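Local coordinates for Alr1585 protein (Nostoc sp., PDB 5C2I) that probably uses its bound haem and hydrogen peroxide to oxidise dyes and related substrates, as expected of a dye-decolourising (DyP-type) peroxidase, at residues L27-G32 / G244-S249; S64-Y69 / F463-A468; D269-A274 / I279-A284; W430-K433 / T439-Y442. The protein carries 1 engineered substitution. All blocks are in the same frame, centred on the assembly; numbering follows the deposited sequence.

Contact 1: L27-G32 / G244-S249; sequences LNDLQG and GNTKDS
Asp29, the last helical residue of helix 24-29, reaches across to Thr246, which opens an ST turn in the loop between strands 239-240 and 250-261, and to Ser249, just after that turn. The turn is defined by Thr246, whose OG1 accepts from the backbone N of Asp248 at 3.0 Å. Because OG1 stands between the backbone N and the carbonyl carbon (chi1 75°), the hydroxyl faces back into the loop, and the methyl CG2 is left to meet the aspartate, 3.6 Å from Asp29 OD2.

Ser249 supplies the single hydrogen bond across the contact. Its OG donates to Asp29 OD2 at 2.5 Å, meeting the carboxylate oxygen nearly along the C-O axis. Ser462 OG bonds to the same OD2, and the backbone N of Asn245 in turn bonds to Ser462 OG; the end of helix 24-29, the loop and helix 461-465 therefore share one polar centre. Asp29 and Ser249 are both buried, whereas Thr246 lies at the exposed margin, and the buried OD2 is bonded by the hydroxyls of Ser249 and Ser462. Such partners would be expected to stabilise its negative charge.

The link joins a segment of the N-terminal DyP family region to one of the C-terminal region, a little over two hundred residues later in the chain. Ser249 OG is itself fixed from the loop side: it accepts from the backbone N of Thr246 at 3.0 Å and from Thr246 OG1 at 2.7 Å, two bonds consistent with its own proton being turned to Asp29 OD2.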
# COMPACT_ATOMS: atom_id res chain seq x y z
N LEU A 27 29.00 -14.84 23.79
CA LEU A 27 28.12 -14.49 22.67
C LEU A 27 28.35 -15.40 21.44
O LEU A 27 27.46 -15.60 20.63
CB LEU A 27 28.31 -13.03 22.27
CG LEU A 27 27.86 -11.97 23.29
CD1 LEU A 27 28.14 -10.56 22.78
CD2 LEU A 27 26.39 -12.13 23.64
N ASN A 28 29.57 -15.91 21.28
CA ASN A 28 29.90 -16.78 20.18
C ASN A 28 29.27 -18.16 20.29
O ASN A 28 28.95 -18.76 19.29
CB ASN A 28 31.43 -16.97 20.09
CG ASN A 28 31.84 -17.54 18.74
OD1 ASN A 28 31.44 -17.05 17.69
ND2 ASN A 28 32.57 -18.66 18.78
N ASP A 29 29.10 -18.66 21.51
CA ASP A 29 28.59 -20.03 21.74
C ASP A 29 27.16 -20.10 22.20
O ASP A 29 26.58 -21.22 22.33
CB ASP A 29 29.49 -20.79 22.74
CG ASP A 29 29.44 -22.32 22.54
OD1 ASP A 29 29.24 -22.75 21.39
OD2 ASP A 29 29.69 -23.08 23.53
N LEU A 30 26.57 -18.94 22.46
CA LEU A 30 25.15 -18.85 22.89
C LEU A 30 24.29 -18.70 21.66
O LEU A 30 24.62 -17.89 20.76
CB LEU A 30 24.95 -17.62 23.78
CG LEU A 30 23.52 -17.27 24.23
CD1 LEU A 30 23.02 -18.33 25.22
CD2 LEU A 30 23.47 -15.91 24.87
N GLN A 31 23.19 -19.41 21.61
CA GLN A 31 22.23 -19.23 20.50
C GLN A 31 21.57 -17.82 20.56
O GLN A 31 21.41 -17.24 21.62
CB GLN A 31 21.12 -20.28 20.55
CG GLN A 31 21.61 -21.67 20.22
CD GLN A 31 20.46 -22.63 19.98
OE1 GLN A 31 19.58 -22.38 19.14
NE2 GLN A 31 20.47 -23.73 20.69
N GLY A 32 21.21 -17.30 19.40
CA GLY A 32 20.42 -16.08 19.28
C GLY A 32 18.99 -16.23 19.76
O GLY A 32 18.56 -17.32 20.18
N GLY A 244 28.54 -28.13 27.32
CA GLY A 244 29.23 -27.23 26.39
C GLY A 244 30.72 -27.53 26.34
O GLY A 244 31.23 -28.19 27.21
N ASN A 245 31.43 -27.04 25.32
CA ASN A 245 32.86 -27.30 25.14
C ASN A 245 33.77 -26.06 25.20
O ASN A 245 34.93 -26.12 24.72
CB ASN A 245 33.02 -27.93 23.78
CG ASN A 245 32.40 -29.29 23.74
OD1 ASN A 245 32.58 -30.09 24.70
ND2 ASN A 245 31.69 -29.60 22.67
N THR A 246 33.28 -24.95 25.76
CA THR A 246 34.10 -23.72 25.86
C THR A 246 34.07 -23.34 27.30
O THR A 246 33.36 -23.97 28.12
CB THR A 246 33.62 -22.52 24.99
OG1 THR A 246 32.46 -21.90 25.56
CG2 THR A 246 33.30 -22.96 23.55
N LYS A 247 34.88 -22.33 27.65
CA LYS A 247 34.91 -21.86 29.04
C LYS A 247 33.60 -21.10 29.35
O LYS A 247 33.27 -20.88 30.51
CB LYS A 247 36.12 -20.96 29.30
CG LYS A 247 37.48 -21.59 29.10
CD LYS A 247 37.68 -22.77 30.01
CE LYS A 247 39.13 -23.20 29.92
NZ LYS A 247 39.25 -24.67 30.06
N ASP A 248 32.89 -20.69 28.31
CA ASP A 248 31.75 -19.83 28.43
C ASP A 248 30.59 -20.31 27.58
O ASP A 248 30.05 -19.56 26.80
CB ASP A 248 32.22 -18.41 28.02
CG ASP A 248 32.95 -17.69 29.13
OD1 ASP A 248 32.65 -17.95 30.32
OD2 ASP A 248 33.76 -16.81 28.83
N SER A 249 30.21 -21.57 27.76
CA SER A 249 29.09 -22.19 27.00
C SER A 249 27.79 -22.14 27.78
O SER A 249 27.66 -22.81 28.83
CB SER A 249 29.42 -23.65 26.73
OG SER A 249 30.52 -23.76 25.84

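Contact 2: S64-Y69 / F463-A468; sequences SFAQTY and FLKTLA
With chi1 at -73° and the later torsions all near 180°, Lys465 runs out as a straight rod, its CG anti to the carbonyl carbon, and lies along the flank of helix 55-68. Leu464 has a similar first torsion (-61°), but its contact is made at the root of the side chain. Its CB meets the CB of Ala66 at 3.6 Å, methylene against methyl, in the buried part of the contact. The same alanine methyl also touches the start of the lysine, Lys465 CG lying 3.8 Å from Ala66 CB.

Farther out, Lys465 CE passes over the backbone, 3.8 Å from Ala66 O and 4.2 Å from Gln67 CA. The aliphatic portion of the lysine thus covers the helix side, while Gln67 passes it heading largely the other way, the two CG atoms 4.2 Å apart. No hydrogen bond crosses between the two segments: they meet by van der Waals contact, chiefly of carbon, and the small alanine lets the backbones come to 5.5 Å between Ala66 CA and Lys465 CA.

Just outside this patch, Gln63 NE2 bonds to Lys465 O, adding a polar tie near the end of the terminal helix. Helix 461-465 is the last of the chain; it rests against helix 55-68, with Leu464 also touching Ile62, and against strand 93-98 of the N-terminal alpha+beta barrel region through Phe96.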
# COMPACT_ATOMS: atom_id res chain seq x y z
N SER A 64 25.20 -31.27 11.71
CA SER A 64 25.23 -30.55 10.42
C SER A 64 24.36 -29.32 10.52
O SER A 64 24.72 -28.27 10.01
CB SER A 64 24.79 -31.41 9.23
OG SER A 64 23.36 -31.59 9.30
N PHE A 65 23.21 -29.44 11.19
CA PHE A 65 22.33 -28.28 11.38
C PHE A 65 22.97 -27.18 12.22
O PHE A 65 22.88 -26.00 11.88
CB PHE A 65 21.01 -28.70 12.02
CG PHE A 65 20.00 -27.60 12.07
CD1 PHE A 65 19.30 -27.24 10.92
CD2 PHE A 65 19.73 -26.95 13.22
CE1 PHE A 65 18.36 -26.20 10.94
CE2 PHE A 65 18.76 -25.94 13.27
CZ PHE A 65 18.10 -25.54 12.10
N ALA A 66 23.68 -27.56 13.27
CA ALA A 66 24.42 -26.62 14.06
C ALA A 66 25.58 -25.98 13.30
O ALA A 66 25.81 -24.78 13.46
CB ALA A 66 24.94 -27.30 15.32
N GLN A 67 26.26 -26.75 12.44
CA GLN A 67 27.36 -26.18 11.67
C GLN A 67 26.85 -25.21 10.62
O GLN A 67 27.48 -24.20 10.34
CB GLN A 67 28.18 -27.27 10.98
CG GLN A 67 29.01 -28.08 11.96
CD GLN A 67 29.53 -29.38 11.37
OE1 GLN A 67 29.03 -29.90 10.35
NE2 GLN A 67 30.55 -29.94 12.02
N THR A 68 25.72 -25.53 9.99
CA THR A 68 25.26 -24.81 8.81
C THR A 68 24.31 -23.66 9.11
O THR A 68 24.38 -22.60 8.47
CB THR A 68 24.58 -25.77 7.82
OG1 THR A 68 25.51 -26.81 7.50
CG2 THR A 68 24.24 -25.07 6.52
N TYR A 69 23.39 -23.86 10.06
CA TYR A 69 22.27 -22.94 10.22
C TYR A 69 22.17 -22.18 11.53
O TYR A 69 21.68 -21.06 11.53
CB TYR A 69 20.94 -23.70 10.02
CG TYR A 69 20.75 -24.10 8.57
CD1 TYR A 69 20.33 -23.18 7.64
CD2 TYR A 69 20.96 -25.40 8.15
CE1 TYR A 69 20.16 -23.53 6.29
CE2 TYR A 69 20.76 -25.78 6.82
CZ TYR A 69 20.35 -24.83 5.91
OH TYR A 69 20.16 -25.18 4.59
N PHE A 463 28.14 -27.73 21.98
CA PHE A 463 27.55 -29.01 22.32
C PHE A 463 26.94 -29.67 21.08
O PHE A 463 27.22 -30.87 20.78
CB PHE A 463 26.50 -28.89 23.40
CG PHE A 463 25.63 -30.09 23.55
CD1 PHE A 463 26.10 -31.24 24.18
CD2 PHE A 463 24.31 -30.07 23.16
CE1 PHE A 463 25.30 -32.36 24.36
CE2 PHE A 463 23.47 -31.20 23.35
CZ PHE A 463 23.97 -32.35 23.93
N LEU A 464 26.16 -28.90 20.34
CA LEU A 464 25.48 -29.42 19.18
C LEU A 464 26.43 -29.78 18.04
O LEU A 464 26.22 -30.78 17.33
CB LEU A 464 24.41 -28.42 18.73
CG LEU A 464 23.30 -28.10 19.74
CD1 LEU A 464 22.45 -26.95 19.29
CD2 LEU A 464 22.46 -29.35 19.98
N LYS A 465 27.46 -28.97 17.84
CA LYS A 465 28.40 -29.22 16.78
C LYS A 465 29.30 -30.45 16.98
O LYS A 465 29.91 -30.89 16.02
CB LYS A 465 29.33 -28.02 16.60
CG LYS A 465 28.69 -26.79 15.97
CD LYS A 465 29.81 -25.81 15.63
CE LYS A 465 29.26 -24.56 14.99
NZ LYS A 465 30.40 -23.68 14.58
N THR A 466 29.41 -30.95 18.21
CA THR A 466 30.31 -32.07 18.51
C THR A 466 29.55 -33.29 19.02
O THR A 466 30.11 -34.19 19.62
CB THR A 466 31.39 -31.65 19.53
OG1 THR A 466 30.76 -31.22 20.74
CG2 THR A 466 32.25 -30.53 18.99
N LEU A 467 28.25 -33.29 18.78
CA LEU A 467 27.41 -34.38 19.23
C LEU A 467 27.73 -35.72 18.51
O LEU A 467 27.67 -36.77 19.15
CB LEU A 467 25.97 -33.93 19.01
CG LEU A 467 24.83 -34.56 19.77
CD1 LEU A 467 25.03 -34.61 21.26
CD2 LEU A 467 23.59 -33.76 19.40
N ALA A 468 28.12 -35.66 17.24
CA ALA A 468 28.61 -36.79 16.46
C ALA A 468 30.12 -36.62 16.22
O ALA A 468 30.66 -35.50 16.35
CB ALA A 468 27.89 -36.85 15.13
OXT ALA A 468 30.78 -37.56 15.87

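Contact 3: D269-A274 / I279-A284; sequences DQRKLA and IQENLA
Gln270 and Glu281 meet side chain to backbone: the extended glutamine, CG anti to N (chi1 178°), stretches from helix 263-277 to the first turn of helix 281-289, two consecutive helices joined by a short turn. Its NE2 donates to Glu281 O at 2.9 Å in a nearly straight bond, with an N-H...O angle of 166°. The acceptor lies in the plane of the glutamine amide, but the donor stands above the plane of the carbonyl and so misses its lone pairs.

The side chain of Glu281 goes to Arg271 instead. The two run side by side and point the same way, so the carboxylate lies against the arginine stem, with Glu281 OE2 3.2 Å from Arg271 CG. The bend at chi3 leaves the guanidinium edge facing OE2, its plane 69° from that of the carboxylate, and the salt bridge from Arg271 NH1 to Glu281 OE2 is long, at 3.7 Å.

Between the helices, beside these polar groups, small side chains meet. Ala284 CB packs on Ala274 CB at 3.7 Å, and Leu273 reaches Ala284 with CD2, flanking the alanine pair. At the turn, Ile279 N donates to Ala274 O at 3.0 Å, tying the start of the second segment to the first helix, while Ile279 CG1 lies over the backbone of Ala274, near its CA and O.

The chemistry is accordingly layered. Directed amide bonds and close alanine methyls fix the two helices, whereas the skewed, long Arg271-Glu281 pair, at the partly exposed side, probably adds a modest electrostatic attraction and largely carbon-to-carboxylate contact.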
# COMPACT_ATOMS: atom_id res chain seq x y z
N ASP A 269 -17.36 -9.81 25.92
CA ASP A 269 -17.25 -9.77 27.39
C ASP A 269 -16.73 -8.37 27.81
O ASP A 269 -17.25 -7.76 28.74
CB ASP A 269 -16.35 -10.91 27.84
CG ASP A 269 -16.61 -11.40 29.26
OD1 ASP A 269 -17.56 -10.91 29.90
OD2 ASP A 269 -15.80 -12.24 29.71
N GLN A 270 -15.74 -7.86 27.07
CA GLN A 270 -15.22 -6.52 27.27
C GLN A 270 -16.33 -5.46 27.13
O GLN A 270 -16.45 -4.56 27.95
CB GLN A 270 -14.06 -6.24 26.30
CG GLN A 270 -13.49 -4.83 26.40
CD GLN A 270 -12.34 -4.60 25.44
OE1 GLN A 270 -11.83 -5.56 24.83
NE2 GLN A 270 -11.99 -3.31 25.21
N ARG A 271 -17.17 -5.58 26.10
CA ARG A 271 -18.31 -4.65 25.92
C ARG A 271 -19.31 -4.76 27.06
O ARG A 271 -19.86 -3.75 27.52
CB ARG A 271 -19.02 -4.86 24.57
CG ARG A 271 -18.24 -4.26 23.39
CD ARG A 271 -19.12 -4.16 22.13
NE ARG A 271 -19.38 -5.49 21.59
CZ ARG A 271 -18.53 -6.17 20.81
NH1 ARG A 271 -17.38 -5.63 20.43
NH2 ARG A 271 -18.85 -7.39 20.39
N LYS A 272 -19.58 -5.98 27.48
CA LYS A 272 -20.51 -6.17 28.57
C LYS A 272 -19.99 -5.56 29.88
O LYS A 272 -20.73 -4.94 30.64
CB LYS A 272 -20.87 -7.63 28.74
CG LYS A 272 -21.91 -7.74 29.86
CD LYS A 272 -22.84 -8.91 29.79
CE LYS A 272 -23.80 -8.88 30.96
NZ LYS A 272 -24.55 -10.16 31.12
N LEU A 273 -18.71 -5.79 30.15
CA LEU A 273 -18.05 -5.20 31.31
C LEU A 273 -18.16 -3.69 31.27
O LEU A 273 -18.56 -3.07 32.27
CB LEU A 273 -16.57 -5.64 31.33
CG LEU A 273 -15.67 -5.00 32.38
CD1 LEU A 273 -16.14 -5.34 33.80
CD2 LEU A 273 -14.23 -5.42 32.15
N ALA A 274 -17.89 -3.11 30.10
CA ALA A 274 -17.98 -1.67 29.94
C ALA A 274 -19.40 -1.16 30.21
O ALA A 274 -19.60 -0.14 30.88
CB ALA A 274 -17.53 -1.29 28.53
N ILE A 279 -18.69 2.59 31.55
CA ILE A 279 -17.46 3.23 31.09
C ILE A 279 -17.23 2.98 29.59
O ILE A 279 -17.91 2.16 28.96
CB ILE A 279 -16.23 2.72 31.87
CG1 ILE A 279 -16.03 1.21 31.65
CG2 ILE A 279 -16.38 3.05 33.35
CD1 ILE A 279 -14.86 0.62 32.37
N GLN A 280 -16.25 3.69 29.02
CA GLN A 280 -15.86 3.46 27.64
C GLN A 280 -15.30 2.06 27.45
O GLN A 280 -14.58 1.54 28.31
CB GLN A 280 -14.81 4.48 27.20
CG GLN A 280 -15.37 5.87 26.97
CD GLN A 280 -16.30 5.92 25.77
OE1 GLN A 280 -16.05 5.37 24.72
NE2 GLN A 280 -17.39 6.58 25.96
N GLU A 281 -15.63 1.45 26.32
CA GLU A 281 -15.12 0.14 25.98
C GLU A 281 -13.59 0.08 26.00
O GLU A 281 -12.99 -0.88 26.47
CB GLU A 281 -15.67 -0.20 24.62
CG GLU A 281 -15.21 -1.50 24.01
CD GLU A 281 -15.98 -1.83 22.72
OE1 GLU A 281 -16.92 -1.10 22.33
OE2 GLU A 281 -15.66 -2.88 22.12
N ASN A 282 -12.94 1.14 25.52
CA ASN A 282 -11.48 1.16 25.55
C ASN A 282 -10.89 1.12 26.98
O ASN A 282 -9.90 0.41 27.23
CB ASN A 282 -10.91 2.26 24.65
CG ASN A 282 -11.25 3.65 25.10
OD1 ASN A 282 -11.70 3.91 26.21
ND2 ASN A 282 -11.02 4.59 24.20
N LEU A 283 -11.55 1.79 27.93
CA LEU A 283 -11.11 1.74 29.33
C LEU A 283 -11.36 0.36 29.95
O LEU A 283 -10.51 -0.17 30.68
CB LEU A 283 -11.77 2.86 30.17
CG LEU A 283 -11.44 2.89 31.65
CD1 LEU A 283 -9.95 3.07 31.91
CD2 LEU A 283 -12.25 3.99 32.32
N ALA A 284 -12.49 -0.27 29.62
CA ALA A 284 -12.73 -1.66 30.07
C ALA A 284 -11.57 -2.58 29.64
O ALA A 284 -11.07 -3.40 30.42
CB ALA A 284 -14.06 -2.18 29.55

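Contact 4: W430-K433 / T439-Y442; sequences WPKK and TEEY
Trp430 does most of the close work, lining the indole edge along strand 439-442. Its NE1 donates to Tyr442 O at 3.1 Å, nearly straight at 169° and with the oxygen in the ring plane, while Trp430 CD1 rests 3.7 Å from Tyr442 CB. Chi1 of -51° turns the ring to this side. Glu440 O, which accepts from the Trp430 backbone N, also lies at the ring edge, near CD1. Trp430 is thereby gripped by both main chain and indole, and the indole also touches Leu273 and Leu287 of the neighbouring helices.

These residues belong to a two-stranded antiparallel beta hairpin, strands 428-431 and 439-442. Trp430 and Glu440 form a hydrogen-bonded pair, with 2.9 Å from Glu440 N to Trp430 O; Pro431 and Thr439 form the next, non-hydrogen-bonded pair. Thr439 CA also approaches Trp430 O at 3.1 Å, a CA-H...O contact.

Toward the turn the packing opens. Lys432 and Glu440 cross at about a right angle, and the lysine touches by carbon, Lys432 CE lying 3.6 Å from Glu440 OE1. NZ stays beyond salt-bridge range of that oxygen and pairs instead with Glu438 OE2.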
# COMPACT_ATOMS: atom_id res chain seq x y z
N TRP A 430 -13.80 -4.33 40.02
CA TRP A 430 -13.48 -3.30 39.03
C TRP A 430 -13.87 -1.94 39.56
O TRP A 430 -14.99 -1.77 40.08
CB TRP A 430 -14.23 -3.61 37.73
CG TRP A 430 -14.01 -5.03 37.29
CD1 TRP A 430 -14.62 -6.14 37.77
CD2 TRP A 430 -13.11 -5.50 36.28
NE1 TRP A 430 -14.20 -7.27 37.11
CE2 TRP A 430 -13.25 -6.90 36.20
CE3 TRP A 430 -12.21 -4.86 35.40
CZ2 TRP A 430 -12.50 -7.68 35.30
CZ3 TRP A 430 -11.49 -5.62 34.53
CH2 TRP A 430 -11.64 -7.02 34.47
N PRO A 431 -12.96 -0.95 39.45
CA PRO A 431 -13.32 0.39 39.92
C PRO A 431 -14.38 1.01 39.01
O PRO A 431 -14.25 0.99 37.80
CB PRO A 431 -11.99 1.16 39.86
CG PRO A 431 -10.91 0.09 39.85
CD PRO A 431 -11.55 -1.01 39.03
N LYS A 432 -15.47 1.50 39.60
CA LYS A 432 -16.48 2.18 38.83
C LYS A 432 -15.94 3.45 38.18
O LYS A 432 -16.30 3.78 37.04
CB LYS A 432 -17.69 2.53 39.72
CG LYS A 432 -18.41 1.33 40.27
CD LYS A 432 -19.66 1.76 41.04
CE LYS A 432 -20.27 0.55 41.72
NZ LYS A 432 -21.55 0.86 42.37
N LYS A 433 -15.15 4.21 38.94
CA LYS A 433 -14.59 5.48 38.47
C LYS A 433 -13.10 5.39 38.72
O LYS A 433 -12.67 5.20 39.83
CB LYS A 433 -15.19 6.66 39.24
CG LYS A 433 -16.67 6.86 38.96
CD LYS A 433 -16.84 7.56 37.59
CE LYS A 433 -16.95 9.07 37.72
NZ LYS A 433 -17.07 9.73 36.38
N THR A 439 -15.80 -0.24 44.05
CA THR A 439 -15.71 -1.27 43.03
C THR A 439 -17.03 -1.98 42.83
O THR A 439 -17.96 -1.87 43.64
CB THR A 439 -14.65 -2.33 43.36
OG1 THR A 439 -14.97 -2.97 44.58
CG2 THR A 439 -13.24 -1.71 43.45
N GLU A 440 -17.08 -2.74 41.77
CA GLU A 440 -18.19 -3.61 41.47
C GLU A 440 -17.62 -4.96 40.99
O GLU A 440 -16.64 -5.00 40.25
CB GLU A 440 -19.03 -2.98 40.39
CG GLU A 440 -20.08 -3.88 39.82
CD GLU A 440 -21.12 -3.09 39.04
OE1 GLU A 440 -21.37 -1.91 39.39
OE2 GLU A 440 -21.68 -3.66 38.08
N GLU A 441 -18.21 -6.07 41.44
CA GLU A 441 -17.73 -7.41 41.04
C GLU A 441 -18.20 -7.77 39.63
O GLU A 441 -19.33 -7.48 39.26
CB GLU A 441 -18.22 -8.48 42.01
CG GLU A 441 -17.48 -8.48 43.34
CD GLU A 441 -17.96 -9.58 44.26
OE1 GLU A 441 -19.06 -10.10 44.06
OE2 GLU A 441 -17.20 -9.94 45.18
N TYR A 442 -17.33 -8.40 38.84
CA TYR A 442 -17.71 -8.94 37.54
C TYR A 442 -16.78 -10.12 37.27
O TYR A 442 -15.55 -10.01 37.46
CB TYR A 442 -17.57 -7.88 36.44
CG TYR A 442 -17.99 -8.26 35.06
CD1 TYR A 442 -17.14 -8.97 34.21
CD2 TYR A 442 -19.22 -7.86 34.57
CE1 TYR A 442 -17.51 -9.31 32.91
CE2 TYR A 442 -19.61 -8.20 33.27
CZ TYR A 442 -18.74 -8.92 32.45
OH TYR A 442 -19.15 -9.21 31.17

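How the contacts relate
The four contacts form two clusters on opposite sides of the chain's centre. Contacts 1 and 2 touch, their centres 13 Å apart, and both involve helix 461-465: contact 1 is a buried hydroxyl-carboxylate centre, contact 2 a partly buried, mostly apolar meeting of helices with no hydrogen bond across it. Their segments alternate along the chain, and each joins the N-terminal region to a much later one. Contacts 3 and 4, also partly buried, are local: consecutive helices and a hairpin. They meet where Leu273 CD2 packs on Trp430 CZ3 at 3.6 Å and Tyr442 OH bonds to Asp269 OD1. In both, charged side chains on the partly exposed side are only loosely matched across the contact.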